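OxyR (Porphyromonas gingivalis, PDB 3HO7) probably binds DNA as a redox-sensitive transcriptional activator of the LysR family, represented here by its regulatory domain alone. Local coordinates at residues 25-30 / 166-171; 110-115 / 150-155; 124-129 / 178-183; 143-148 / 159-164. All blocks are in the same frame, centred on the assembly; numbering follows the deposited sequence.

Contact 1 of 4, residues 25-30 / 166-171; sequences LLPRVF and VEQLSP
P27 lays its ring against the amide end of Q168, with P27 CG 4.0 Å from Q168 NE2. The two side chains cross at about a right angle. Q168 is extended beyond CG (chi2 175°), which carries its amide across to helix 22-36. There NE2 donates a hydrogen bond to the backbone O of P23, so the amide nitrogen is satisfied while the proline ring packs beside it. Next to P27, R28 crosses E167, again at about a right angle. R28 NH2 meets E167 CG at 3.6 Å, and the CG lies at the edge of the guanidinium, in its plane. The carboxylate is turned 90° to that plane, and R28 NH2 stays 4.2 Å from E167 OE1. This is too far for a salt bridge, but the opposite charges probably attract. R28 NH1 has its own partner, the backbone O of A213. The second subunit adds to the same patch: its R150 packs on P27 and Q168, and its Q156 donates to P27 O. The contact is small and partly buried. It joins helix 22-36 to the loop between strand 158-162 and helix 171-174, at the subunit interface of a LysR-type regulatory domain with a periplasmic-binding-protein-like fold.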
loop_
_atom_site.group_PDB
_atom_site.type_symbol
_atom_site.label_atom_id
_atom_site.label_comp_id
_atom_site.label_asym_id
_atom_site.label_seq_id
_atom_site.Cartn_x
_atom_site.Cartn_y
_atom_site.Cartn_z
ATOM N N LEU A 25 7.797 -9.010 -3.887
ATOM C CA LEU A 25 8.736 -10.074 -3.532
ATOM C C LEU A 25 8.092 -11.219 -2.756
ATOM O O LEU A 25 8.300 -12.389 -3.074
ATOM C CB LEU A 25 9.910 -9.511 -2.729
ATOM C CG LEU A 25 10.897 -10.563 -2.220
ATOM C CD1 LEU A 25 11.456 -11.367 -3.388
ATOM C CD2 LEU A 25 12.016 -9.919 -1.417
ATOM N N LEU A 26 7.319 -10.885 -1.728
ATOM C CA LEU A 26 6.795 -11.905 -0.824
ATOM C C LEU A 26 5.931 -12.965 -1.508
ATOM O O LEU A 26 6.038 -14.151 -1.195
ATOM C CB LEU A 26 6.062 -11.259 0.356
ATOM C CG LEU A 26 6.974 -10.377 1.215
ATOM C CD1 LEU A 26 6.216 -9.813 2.405
ATOM C CD2 LEU A 26 8.208 -11.147 1.671
ATOM N N PRO A 27 5.066 -12.550 -2.445
ATOM C CA PRO A 27 4.298 -13.565 -3.155
ATOM C C PRO A 27 5.209 -14.662 -3.705
ATOM O O PRO A 27 4.813 -15.826 -3.758
ATOM C CB PRO A 27 3.664 -12.776 -4.300
ATOM C CG PRO A 27 3.493 -11.407 -3.740
ATOM C CD PRO A 27 4.678 -11.184 -2.835
ATOM N N ARG A 28 6.423 -14.288 -4.097
ATOM C CA ARG A 28 7.369 -15.237 -4.685
ATOM C C ARG A 28 8.082 -16.079 -3.631
ATOM O O ARG A 28 8.397 -17.247 -3.865
ATOM C CB ARG A 28 8.411 -14.494 -5.521
ATOM C CG ARG A 28 7.838 -13.683 -6.667
ATOM C CD ARG A 28 8.817 -12.606 -7.107
ATOM N NE ARG A 28 8.516 -12.113 -8.445
ATOM C CZ ARG A 28 9.074 -12.588 -9.553
ATOM N NH1 ARG A 28 9.967 -13.566 -9.483
ATOM N NH2 ARG A 28 8.743 -12.082 -10.733
ATOM N N VAL A 29 8.337 -15.483 -2.470
ATOM C CA VAL A 29 9.160 -16.124 -1.446
ATOM C C VAL A 29 8.379 -17.052 -0.516
ATOM O O VAL A 29 8.905 -18.067 -0.057
ATOM C CB VAL A 29 9.911 -15.079 -0.592
ATOM C CG1 VAL A 29 10.573 -14.043 -1.486
ATOM C CG2 VAL A 29 8.959 -14.411 0.390
ATOM N N PHE A 30 7.129 -16.699 -0.232
ATOM C CA PHE A 30 6.336 -17.438 0.748
ATOM C C PHE A 30 6.303 -18.945 0.488
ATOM O O PHE A 30 6.538 -19.741 1.400
ATOM C CB PHE A 30 4.924 -16.855 0.844
ATOM C CG PHE A 30 4.823 -15.678 1.773
ATOM C CD1 PHE A 30 5.966 -15.026 2.210
ATOM C CD2 PHE A 30 3.589 -15.213 2.196
ATOM C CE1 PHE A 30 5.882 -13.942 3.065
ATOM C CE2 PHE A 30 3.497 -14.127 3.050
ATOM C CZ PHE A 30 4.643 -13.491 3.483
ATOM N N VAL A 166 5.670 -5.716 -12.738
ATOM C CA VAL A 166 5.202 -5.826 -14.116
ATOM C C VAL A 166 4.464 -7.134 -14.392
ATOM O O VAL A 166 3.392 -7.130 -14.995
ATOM C CB VAL A 166 6.357 -5.648 -15.121
ATOM C CG1 VAL A 166 5.827 -5.650 -16.542
ATOM C CG2 VAL A 166 7.103 -4.354 -14.834
ATOM N N GLU A 167 5.029 -8.252 -13.944
ATOM C CA GLU A 167 4.403 -9.556 -14.161
ATOM C C GLU A 167 3.077 -9.686 -13.418
ATOM O O GLU A 167 2.271 -10.569 -13.720
ATOM C CB GLU A 167 5.356 -10.686 -13.767
ATOM C CG GLU A 167 6.521 -10.228 -12.915
ATOM C CD GLU A 167 7.476 -9.341 -13.688
ATOM O OE1 GLU A 167 8.265 -8.613 -13.051
ATOM O OE2 GLU A 167 7.433 -9.371 -14.937
ATOM N N GLN A 168 2.854 -8.801 -12.452
ATOM C CA GLN A 168 1.601 -8.782 -11.707
ATOM C C GLN A 168 0.567 -7.928 -12.429
ATOM O O GLN A 168 -0.620 -7.970 -12.102
ATOM C CB GLN A 168 1.822 -8.226 -10.302
ATOM C CG GLN A 168 2.742 -9.064 -9.438
ATOM C CD GLN A 168 3.031 -8.417 -8.100
ATOM O OE1 GLN A 168 3.039 -7.191 -7.979
ATOM N NE2 GLN A 168 3.273 -9.239 -7.086
ATOM N N LEU A 169 1.028 -7.156 -13.408
ATOM C CA LEU A 169 0.163 -6.224 -14.130
ATOM C C LEU A 169 -0.737 -6.907 -15.153
ATOM O O LEU A 169 -0.378 -7.931 -15.736
ATOM C CB LEU A 169 0.999 -5.153 -14.833
ATOM C CG LEU A 169 1.960 -4.333 -13.971
ATOM C CD1 LEU A 169 2.854 -3.470 -14.846
ATOM C CD2 LEU A 169 1.202 -3.477 -12.962
ATOM N N SER A 170 -1.911 -6.320 -15.363
ATOM C CA SER A 170 -2.838 -6.775 -16.390
ATOM C C SER A 170 -2.401 -6.248 -17.751
ATOM O O SER A 170 -1.577 -5.336 -17.834
ATOM C CB SER A 170 -4.248 -6.272 -16.079
ATOM O OG SER A 170 -4.309 -4.858 -16.180
ATOM N N PRO A 171 -2.953 -6.822 -18.830
ATOM C CA PRO A 171 -2.665 -6.336 -20.172
ATOM C C PRO A 171 -2.829 -4.824 -20.266
ATOM O O PRO A 171 -1.984 -4.145 -20.845
ATOM C CB PRO A 171 -3.728 -7.031 -21.020
ATOM C CG PRO A 171 -3.977 -8.311 -20.311
ATOM C CD PRO A 171 -3.806 -8.023 -18.844
#

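Contact 2 of 4, residues 110-115 / 150-155; sequences RLWLLD and RLVESG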
loop_
_atom_site.group_PDB
_atom_site.type_symbol
_atom_site.label_atom_id
_atom_site.label_comp_id
_atom_site.label_asym_id
_atom_site.label_seq_id
_atom_site.Cartn_x
_atom_site.Cartn_y
_atom_site.Cartn_z
ATOM N N ARG A 110 2.523 16.930 -12.511
ATOM C CA ARG A 110 1.710 15.728 -12.680
ATOM C C ARG A 110 2.501 14.470 -12.341
ATOM O O ARG A 110 2.239 13.397 -12.882
ATOM C CB ARG A 110 1.160 15.648 -14.106
ATOM C CG ARG A 110 0.256 16.813 -14.481
ATOM C CD ARG A 110 -0.198 16.731 -15.930
ATOM N NE ARG A 110 -1.009 15.544 -16.187
ATOM C CZ ARG A 110 -2.280 15.414 -15.820
ATOM N NH1 ARG A 110 -2.890 16.398 -15.171
ATOM N NH2 ARG A 110 -2.942 14.300 -16.099
ATOM N N LEU A 111 3.463 14.616 -11.436
ATOM C CA LEU A 111 4.325 13.514 -11.026
ATOM C C LEU A 111 4.027 13.105 -9.587
ATOM O O LEU A 111 3.885 13.957 -8.708
ATOM C CB LEU A 111 5.792 13.927 -11.154
ATOM C CG LEU A 111 6.859 12.915 -10.737
ATOM C CD1 LEU A 111 6.820 11.702 -11.656
ATOM C CD2 LEU A 111 8.241 13.553 -10.744
ATOM N N TRP A 112 3.912 11.802 -9.353
ATOM C CA TRP A 112 3.687 11.303 -8.005
ATOM C C TRP A 112 4.950 10.594 -7.551
ATOM O O TRP A 112 5.364 9.607 -8.149
ATOM C CB TRP A 112 2.507 10.334 -7.976
ATOM C CG TRP A 112 1.258 10.891 -8.578
ATOM C CD1 TRP A 112 0.690 10.533 -9.763
ATOM C CD2 TRP A 112 0.425 11.915 -8.027
ATOM N NE1 TRP A 112 -0.448 11.267 -9.984
ATOM C CE2 TRP A 112 -0.633 12.124 -8.932
ATOM C CE3 TRP A 112 0.469 12.676 -6.856
ATOM C CZ2 TRP A 112 -1.637 13.059 -8.702
ATOM C CZ3 TRP A 112 -0.526 13.603 -6.630
ATOM C CH2 TRP A 112 -1.566 13.787 -7.549
ATOM N N LEU A 113 5.555 11.096 -6.483
ATOM C CA LEU A 113 6.796 10.526 -5.991
ATOM C C LEU A 113 6.650 10.019 -4.572
ATOM O O LEU A 113 6.164 10.728 -3.696
ATOM C CB LEU A 113 7.922 11.558 -6.055
ATOM C CG LEU A 113 8.307 12.089 -7.435
ATOM C CD1 LEU A 113 9.395 13.140 -7.313
ATOM C CD2 LEU A 113 8.753 10.963 -8.349
ATOM N N LEU A 114 7.080 8.786 -4.344
ATOM C CA LEU A 114 7.058 8.241 -3.005
ATOM C C LEU A 114 8.205 8.886 -2.249
ATOM O O LEU A 114 9.338 8.896 -2.719
ATOM C CB LEU A 114 7.240 6.724 -3.049
ATOM C CG LEU A 114 6.128 5.933 -3.740
ATOM C CD1 LEU A 114 6.585 4.523 -4.078
ATOM C CD2 LEU A 114 4.876 5.904 -2.881
ATOM N N ASP A 115 7.904 9.419 -1.074
ATOM C CA ASP A 115 8.917 10.034 -0.224
ATOM C C ASP A 115 10.129 9.121 -0.053
ATOM O O ASP A 115 11.270 9.556 -0.203
ATOM C CB ASP A 115 8.332 10.385 1.147
ATOM C CG ASP A 115 7.234 11.431 1.065
ATOM O OD1 ASP A 115 7.291 12.288 0.158
ATOM O OD2 ASP A 115 6.316 11.397 1.912
ATOM N N ARG A 150 -3.080 3.683 -8.999
ATOM C CA ARG A 150 -4.505 3.860 -9.223
ATOM C C ARG A 150 -4.754 5.216 -9.878
ATOM O O ARG A 150 -5.620 5.349 -10.740
ATOM C CB ARG A 150 -5.282 3.737 -7.911
ATOM C CG ARG A 150 -5.172 2.375 -7.231
ATOM C CD ARG A 150 -5.726 1.262 -8.104
ATOM N NE ARG A 150 -4.701 0.708 -8.980
ATOM C CZ ARG A 150 -3.793 -0.184 -8.592
ATOM N NH1 ARG A 150 -2.891 -0.637 -9.451
ATOM N NH2 ARG A 150 -3.789 -0.623 -7.340
ATOM N N LEU A 151 -3.978 6.218 -9.477
ATOM C CA LEU A 151 -4.131 7.558 -10.043
ATOM C C LEU A 151 -3.755 7.553 -11.518
ATOM O O LEU A 151 -4.498 8.049 -12.367
ATOM C CB LEU A 151 -3.277 8.573 -9.281
ATOM C CG LEU A 151 -3.799 8.987 -7.904
ATOM C CD1 LEU A 151 -2.733 9.752 -7.129
ATOM C CD2 LEU A 151 -5.065 9.806 -8.052
ATOM N N VAL A 152 -2.597 6.979 -11.821
ATOM C CA VAL A 152 -2.115 6.915 -13.194
ATOM C C VAL A 152 -3.095 6.167 -14.094
ATOM O O VAL A 152 -3.396 6.611 -15.201
ATOM C CB VAL A 152 -0.725 6.257 -13.273
ATOM C CG1 VAL A 152 -0.293 6.099 -14.723
ATOM C CG2 VAL A 152 0.290 7.076 -12.491
ATOM N N GLU A 153 -3.598 5.037 -13.611
ATOM C CA GLU A 153 -4.529 4.228 -14.388
ATOM C C GLU A 153 -5.834 4.970 -14.677
ATOM O O GLU A 153 -6.564 4.625 -15.604
ATOM C CB GLU A 153 -4.795 2.902 -13.674
ATOM C CG GLU A 153 -3.543 2.050 -13.507
ATOM C CD GLU A 153 -3.712 0.959 -12.471
ATOM O OE1 GLU A 153 -4.830 0.819 -11.927
ATOM O OE2 GLU A 153 -2.721 0.248 -12.196
ATOM N N SER A 154 -6.107 5.982 -13.859
ATOM C CA SER A 154 -7.313 6.790 -13.969
ATOM C C SER A 154 -7.075 7.997 -14.866
ATOM O O SER A 154 -7.958 8.833 -15.043
ATOM C CB SER A 154 -7.790 7.239 -12.587
ATOM O OG SER A 154 -6.786 7.974 -11.916
ATOM N N GLY A 155 -5.877 8.077 -15.431
ATOM C CA GLY A 155 -5.522 9.176 -16.309
ATOM C C GLY A 155 -4.914 10.393 -15.643
ATOM O O GLY A 155 -4.726 11.421 -16.288
#
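W112 and L151 carry this contact, with R110 reaching G155 beside them. In this periplasmic-binding-protein-like domain, helix 145-153 packs on segment 110-115, which bonds through its backbone to I158 of strand 158-162. L151 drops CD1 onto one face of the indole. That methyl forms a CH-pi contact with the six-membered ring of W112, 3.8 Å from its centroid and 19° off the ring normal. The nearest ring atom is W112 CE2, 3.6 Å from L151 CD1. The side chains of W112 and L151 cross at about a right angle. V152 touches the indole differently, at its edge, with V152 CG2 4.4 Å from W112 CD1. W112 NE1 donates to the backbone O of Q156, which helps to fix the rotation of the indole. P27 of the second subunit also packs on L151.

The helix ends at G155, which takes the positive phi (89°) that closes a Schellman motif, a conformation glycine adopts readily. R110 bends at chi3 (63°) to bring its guanidinium to this helix end, while its NE forms a salt bridge with E93. R110 NH2 lies 3.4 Å from G155 O, which sits in the guanidinium plane.

Contact 3 of 4, residues 124-129 / 178-183; sequences LVRFCQ and RPFGMP
The segment 124-129 is a single short helical turn, and the segment 178-183 is an extended chain that runs past it. L124 stands at the N-cap position. Its carbonyl O accepts from F127 N at 2.8 Å and from C128 N at 3.0 Å. The other segment leaves strand 177-178 at R178 and stays extended throughout, with a cis peptide bond before P183.

F127 and F180 point at each other from the two backbones and meet between them. F127 CE2 lies 3.8 Å from F180 CE2, at the edge of the F180 ring and near its plane. Both rings also meet F160, which makes an aromatic cluster in the core of the LysR substrate-binding fold. L124 packs nearby on F85 of strand 75-89, and both L124 and F180 touch P185 of strand 184-194. The same short helix carries F127 and C128, and C128 forms a disulfide with C119.

R126 runs alongside F180, antiparallel to it. Its chi1 of 84° sets CG between the backbone N and the carbonyl carbon, and the chain bends again at chi3. R126 NH1 comes 4.0 Å from F180 CD2, with the guanidinium turned 79° to the ring. The same nitrogen, R126 NH1, donates to a water O at 3.2 Å, and this water lies in the guanidinium plane. A further link from the water to P183 O is doubtful, because the two atoms are modelled too close together.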
loop_
_atom_site.group_PDB
_atom_site.type_symbol
_atom_site.label_atom_id
_atom_site.label_comp_id
_atom_site.label_asym_id
_atom_site.label_seq_id
_atom_site.Cartn_x
_atom_site.Cartn_y
_atom_site.Cartn_z
ATOM N N LEU A 124 16.101 9.143 -6.895
ATOM C CA LEU A 124 15.819 9.612 -8.247
ATOM C C LEU A 124 15.882 11.137 -8.271
ATOM O O LEU A 124 14.911 11.810 -8.620
ATOM C CB LEU A 124 14.452 9.114 -8.719
ATOM C CG LEU A 124 14.345 7.602 -8.943
ATOM C CD1 LEU A 124 12.918 7.198 -9.287
ATOM C CD2 LEU A 124 15.310 7.158 -10.031
ATOM N N VAL A 125 17.043 11.666 -7.901
ATOM C CA VAL A 125 17.221 13.098 -7.685
ATOM C C VAL A 125 16.760 13.971 -8.849
ATOM O O VAL A 125 16.302 15.094 -8.641
ATOM C CB VAL A 125 18.689 13.435 -7.354
ATOM C CG1 VAL A 125 19.597 13.058 -8.514
ATOM C CG2 VAL A 125 18.830 14.911 -7.014
ATOM N N ARG A 126 16.882 13.460 -10.070
ATOM C CA ARG A 126 16.514 14.235 -11.250
ATOM C C ARG A 126 15.042 14.632 -11.208
ATOM O O ARG A 126 14.612 15.536 -11.925
ATOM C CB ARG A 126 16.810 13.448 -12.530
ATOM C CG ARG A 126 15.711 12.474 -12.925
ATOM C CD ARG A 126 16.165 11.551 -14.043
ATOM N NE ARG A 126 17.142 10.574 -13.574
ATOM C CZ ARG A 126 17.610 9.572 -14.310
ATOM N NH1 ARG A 126 17.192 9.410 -15.557
ATOM N NH2 ARG A 126 18.497 8.730 -13.797
ATOM N N PHE A 127 14.273 13.952 -10.363
ATOM C CA PHE A 127 12.845 14.224 -10.238
ATOM C C PHE A 127 12.487 14.702 -8.836
ATOM O O PHE A 127 11.653 15.591 -8.667
ATOM C CB PHE A 127 12.031 12.976 -10.589
ATOM C CG PHE A 127 12.304 12.450 -11.967
ATOM C CD1 PHE A 127 11.697 13.021 -13.072
ATOM C CD2 PHE A 127 13.174 11.390 -12.159
ATOM C CE1 PHE A 127 11.947 12.542 -14.343
ATOM C CE2 PHE A 127 13.428 10.905 -13.426
ATOM C CZ PHE A 127 12.814 11.484 -14.521
ATOM N N CYS A 128 13.122 14.105 -7.833
ATOM C CA CYS A 128 12.869 14.468 -6.446
ATOM C C CYS A 128 13.134 15.949 -6.199
ATOM O O CYS A 128 12.451 16.585 -5.396
ATOM C CB CYS A 128 13.727 13.622 -5.507
ATOM S SG CYS A 128 13.335 11.860 -5.541
ATOM N N GLN A 129 14.127 16.493 -6.895
ATOM C CA GLN A 129 14.533 17.880 -6.692
ATOM C C GLN A 129 14.339 18.741 -7.935
ATOM O O GLN A 129 14.940 19.807 -8.054
ATOM C CB GLN A 129 15.994 17.946 -6.241
ATOM C CG GLN A 129 16.241 17.363 -4.861
ATOM C CD GLN A 129 15.482 18.103 -3.777
ATOM O OE1 GLN A 129 14.784 19.081 -4.051
ATOM N NE2 GLN A 129 15.615 17.641 -2.540
ATOM N N ARG A 178 6.480 2.505 -19.360
ATOM C CA ARG A 178 7.517 3.032 -20.232
ATOM C C ARG A 178 8.845 2.927 -19.501
ATOM O O ARG A 178 9.042 3.569 -18.473
ATOM C CB ARG A 178 7.246 4.499 -20.577
ATOM C CG ARG A 178 5.923 4.760 -21.269
ATOM C CD ARG A 178 5.941 4.280 -22.708
ATOM N NE ARG A 178 4.718 4.645 -23.415
ATOM C CZ ARG A 178 3.578 3.968 -23.324
ATOM N NH1 ARG A 178 3.506 2.893 -22.549
ATOM N NH2 ARG A 178 2.509 4.363 -24.004
ATOM N N PRO A 179 9.768 2.107 -20.020
ATOM C CA PRO A 179 11.079 2.051 -19.387
ATOM C C PRO A 179 11.851 3.344 -19.621
ATOM O O PRO A 179 11.457 4.159 -20.455
ATOM C CB PRO A 179 11.766 0.885 -20.102
ATOM C CG PRO A 179 11.073 0.780 -21.417
ATOM C CD PRO A 179 9.657 1.203 -21.178
ATOM N N PHE A 180 12.944 3.529 -18.889
ATOM C CA PHE A 180 13.789 4.704 -19.066
ATOM C C PHE A 180 14.733 4.513 -20.249
ATOM O O PHE A 180 15.062 3.384 -20.615
ATOM C CB PHE A 180 14.619 4.956 -17.805
ATOM C CG PHE A 180 13.875 5.673 -16.710
ATOM C CD1 PHE A 180 12.956 5.003 -15.919
ATOM C CD2 PHE A 180 14.111 7.017 -16.464
ATOM C CE1 PHE A 180 12.278 5.663 -14.902
ATOM C CE2 PHE A 180 13.438 7.683 -15.456
ATOM C CZ PHE A 180 12.521 7.004 -14.672
ATOM N N GLY A 181 15.166 5.616 -20.850
ATOM C CA GLY A 181 16.281 5.559 -21.783
ATOM C C GLY A 181 17.528 5.235 -20.982
ATOM O O GLY A 181 17.586 5.514 -19.784
ATOM N N MET A 182 18.517 4.632 -21.632
ATOM C CA MET A 182 19.770 4.278 -20.968
ATOM C C MET A 182 20.593 5.522 -20.651
ATOM O O MET A 182 20.654 6.452 -21.457
ATOM C CB MET A 182 20.587 3.319 -21.836
ATOM C CG MET A 182 19.939 1.960 -22.045
ATOM S SD MET A 182 20.996 0.827 -22.967
ATOM C CE MET A 182 20.036 -0.682 -22.885
ATOM N N PRO A 183 21.242 5.536 -19.474
ATOM C CA PRO A 183 21.229 4.433 -18.517
ATOM C C PRO A 183 19.915 4.355 -17.742
ATOM O O PRO A 183 19.324 5.382 -17.413
ATOM C CB PRO A 183 22.374 4.791 -17.569
ATOM C CG PRO A 183 22.397 6.274 -17.582
ATOM C CD PRO A 183 22.043 6.674 -18.991
HETATM O O HOH W 1 18.093 7.438 -17.904
#

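Contact 4 of 4, residues 143-148 / 159-164; sequences GSMEAF and TFIPQL
Apolar packing dominates where M145 meets the strand 159-162. M145 starts with CG anti to the backbone N (chi1 -176°). It then bends at chi2 and chi3, so the thioether curls toward the strand. M145 SD rests 4.0 Å from I161 CG2, and the two side chains cross at about a right angle. The methyl goes further: M145 CE reaches the P162 ring at CD, 3.9 Å away. Y24 of helix 22-36 packs on both M145 and P162.

The sulfur also comes close to the backbone. M145 SD is 3.4 Å from F160 O, a van der Waals approach. That carbonyl has a polar partner in H118, whose NE2 hydrogen-bonds to it.

F148 meets the T159 hydroxyl by van der Waals contact, not by a hydrogen bond, and the two side chains are nearly perpendicular. F148 CB lies 3.6 Å from T159 OG1. The hydroxyl is bonded to the backbone O of W112, so F148 packs beside a polar group that is already engaged. The F148 ring turns on to meet W112 and, edge-to-face, Y140. The arrangement is a helix laid against a strand it leads into, in an alpha/beta domain of the periplasmic-binding-protein type: helix 145-153 is followed directly by strand 158-162, which pairs antiparallel with strand 75-89.

Hydrogen bonds hold the start of the helix. S144 is the N-cap, and its OG accepts from A147 N at 3.0 Å with an angle of 170°. The carbonyl S144 O accepts from F148 N and also sits 3.6 Å above one face of the F148 ring. Y24 of the second subunit hydrogen-bonds to E146 OE2.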
loop_
_atom_site.group_PDB
_atom_site.type_symbol
_atom_site.label_atom_id
_atom_site.label_comp_id
_atom_site.label_asym_id
_atom_site.label_seq_id
_atom_site.Cartn_x
_atom_site.Cartn_y
_atom_site.Cartn_z
ATOM N N GLY A 143 2.006 8.950 0.521
ATOM C CA GLY A 143 1.247 8.128 -0.413
ATOM C C GLY A 143 1.819 6.736 -0.590
ATOM O O GLY A 143 2.979 6.480 -0.259
ATOM N N SER A 144 0.999 5.833 -1.116
ATOM C CA SER A 144 1.423 4.460 -1.352
ATOM C C SER A 144 1.516 4.189 -2.847
ATOM O O SER A 144 0.851 4.851 -3.648
ATOM C CB SER A 144 0.428 3.481 -0.722
ATOM O OG SER A 144 -0.736 3.363 -1.522
ATOM N N MET A 145 2.343 3.214 -3.217
ATOM C CA MET A 145 2.480 2.816 -4.609
ATOM C C MET A 145 1.113 2.492 -5.189
ATOM O O MET A 145 0.816 2.820 -6.346
ATOM C CB MET A 145 3.385 1.587 -4.728
ATOM C CG MET A 145 3.665 1.173 -6.164
ATOM S SD MET A 145 4.907 2.216 -6.948
ATOM C CE MET A 145 6.332 1.871 -5.920
ATOM N N GLU A 146 0.288 1.840 -4.375
ATOM C CA GLU A 146 -1.049 1.444 -4.777
ATOM C C GLU A 146 -1.820 2.681 -5.211
ATOM O O GLU A 146 -2.361 2.740 -6.315
ATOM C CB GLU A 146 -1.776 0.758 -3.618
ATOM C CG GLU A 146 -3.126 0.174 -3.997
ATOM C CD GLU A 146 -3.882 -0.401 -2.809
ATOM O OE1 GLU A 146 -3.379 -0.307 -1.671
ATOM O OE2 GLU A 146 -4.985 -0.945 -3.017
ATOM N N ALA A 147 -1.852 3.675 -4.332
ATOM C CA ALA A 147 -2.563 4.912 -4.624
ATOM C C ALA A 147 -2.048 5.568 -5.901
ATOM O O ALA A 147 -2.834 5.951 -6.767
ATOM C CB ALA A 147 -2.464 5.871 -3.451
ATOM N N PHE A 148 -0.730 5.706 -6.014
ATOM C CA PHE A 148 -0.126 6.328 -7.193
ATOM C C PHE A 148 -0.488 5.592 -8.485
ATOM O O PHE A 148 -0.821 6.216 -9.487
ATOM C CB PHE A 148 1.395 6.418 -7.064
ATOM C CG PHE A 148 1.862 7.361 -5.994
ATOM C CD1 PHE A 148 1.027 8.355 -5.511
ATOM C CD2 PHE A 148 3.149 7.268 -5.490
ATOM C CE1 PHE A 148 1.463 9.228 -4.526
ATOM C CE2 PHE A 148 3.591 8.136 -4.507
ATOM C CZ PHE A 148 2.748 9.119 -4.027
ATOM N N THR A 159 4.001 8.136 -12.448
ATOM C CA THR A 159 4.701 7.625 -11.277
ATOM C C THR A 159 5.706 6.569 -11.722
ATOM O O THR A 159 5.776 6.230 -12.904
ATOM C CB THR A 159 3.727 7.004 -10.261
ATOM O OG1 THR A 159 4.397 6.812 -9.009
ATOM C CG2 THR A 159 3.211 5.665 -10.766
ATOM N N PHE A 160 6.484 6.049 -10.779
ATOM C CA PHE A 160 7.485 5.037 -11.097
ATOM C C PHE A 160 7.223 3.736 -10.348
ATOM O O PHE A 160 7.006 3.740 -9.138
ATOM C CB PHE A 160 8.887 5.570 -10.805
ATOM C CG PHE A 160 9.251 6.773 -11.629
ATOM C CD1 PHE A 160 9.227 6.709 -13.013
ATOM C CD2 PHE A 160 9.613 7.965 -11.024
ATOM C CE1 PHE A 160 9.555 7.814 -13.783
ATOM C CE2 PHE A 160 9.945 9.074 -11.790
ATOM C CZ PHE A 160 9.914 8.998 -13.170
ATOM N N ILE A 161 7.236 2.624 -11.074
ATOM C CA ILE A 161 6.965 1.322 -10.467
ATOM C C ILE A 161 8.158 0.379 -10.585
ATOM O O ILE A 161 8.968 0.504 -11.497
ATOM C CB ILE A 161 5.716 0.654 -11.075
ATOM C CG1 ILE A 161 5.913 0.387 -12.565
ATOM C CG2 ILE A 161 4.488 1.526 -10.855
ATOM C CD1 ILE A 161 4.809 -0.457 -13.178
ATOM N N PRO A 162 8.260 -0.576 -9.651
ATOM C CA PRO A 162 9.373 -1.515 -9.626
ATOM C C PRO A 162 9.183 -2.615 -10.660
ATOM O O PRO A 162 8.056 -3.036 -10.911
ATOM C CB PRO A 162 9.307 -2.104 -8.206
ATOM C CG PRO A 162 8.132 -1.421 -7.512
ATOM C CD PRO A 162 7.281 -0.857 -8.593
ATOM N N GLN A 163 10.285 -3.077 -11.248
ATOM C CA GLN A 163 10.233 -4.097 -12.292
ATOM C C GLN A 163 9.439 -5.334 -11.872
ATOM O O GLN A 163 8.674 -5.882 -12.663
ATOM C CB GLN A 163 11.647 -4.501 -12.716
ATOM C CG GLN A 163 11.712 -5.780 -13.543
ATOM C CD GLN A 163 10.907 -5.697 -14.825
ATOM O OE1 GLN A 163 10.827 -4.643 -15.456
ATOM N NE2 GLN A 163 10.311 -6.817 -15.221
ATOM N N LEU A 164 9.621 -5.767 -10.628
ATOM C CA LEU A 164 8.965 -6.980 -10.138
ATOM C C LEU A 164 7.438 -6.920 -10.206
ATOM O O LEU A 164 6.769 -7.952 -10.162
ATOM C CB LEU A 164 9.407 -7.299 -8.709
ATOM C CG LEU A 164 10.872 -7.693 -8.522
ATOM C CD1 LEU A 164 11.157 -8.030 -7.068
ATOM C CD2 LEU A 164 11.228 -8.865 -9.423
#

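How the contacts relate
From the N terminus, 25-30 on helix 22-36 comes first. It pairs with 166-171, so contact 1 closes the longest loop and encloses contacts 2 and 4. The chain next reaches 110-115 and then 124-129, which open contacts 2 and 3. Contact 4 opens at 143-148, before contact 2 closes at 150-155, so contacts 2 and 4 cross; they share helix 145-153. Contact 4 closes at 159-164, nested inside contact 3. Contact 3 closes last, at 178-183, and crosses contacts 1 and 2. They tie helix 22-36 to the loop 166-171, helix 145-153 to segment 110-115 and strand 158-162, and the short helix with C128 to the loop 178-183.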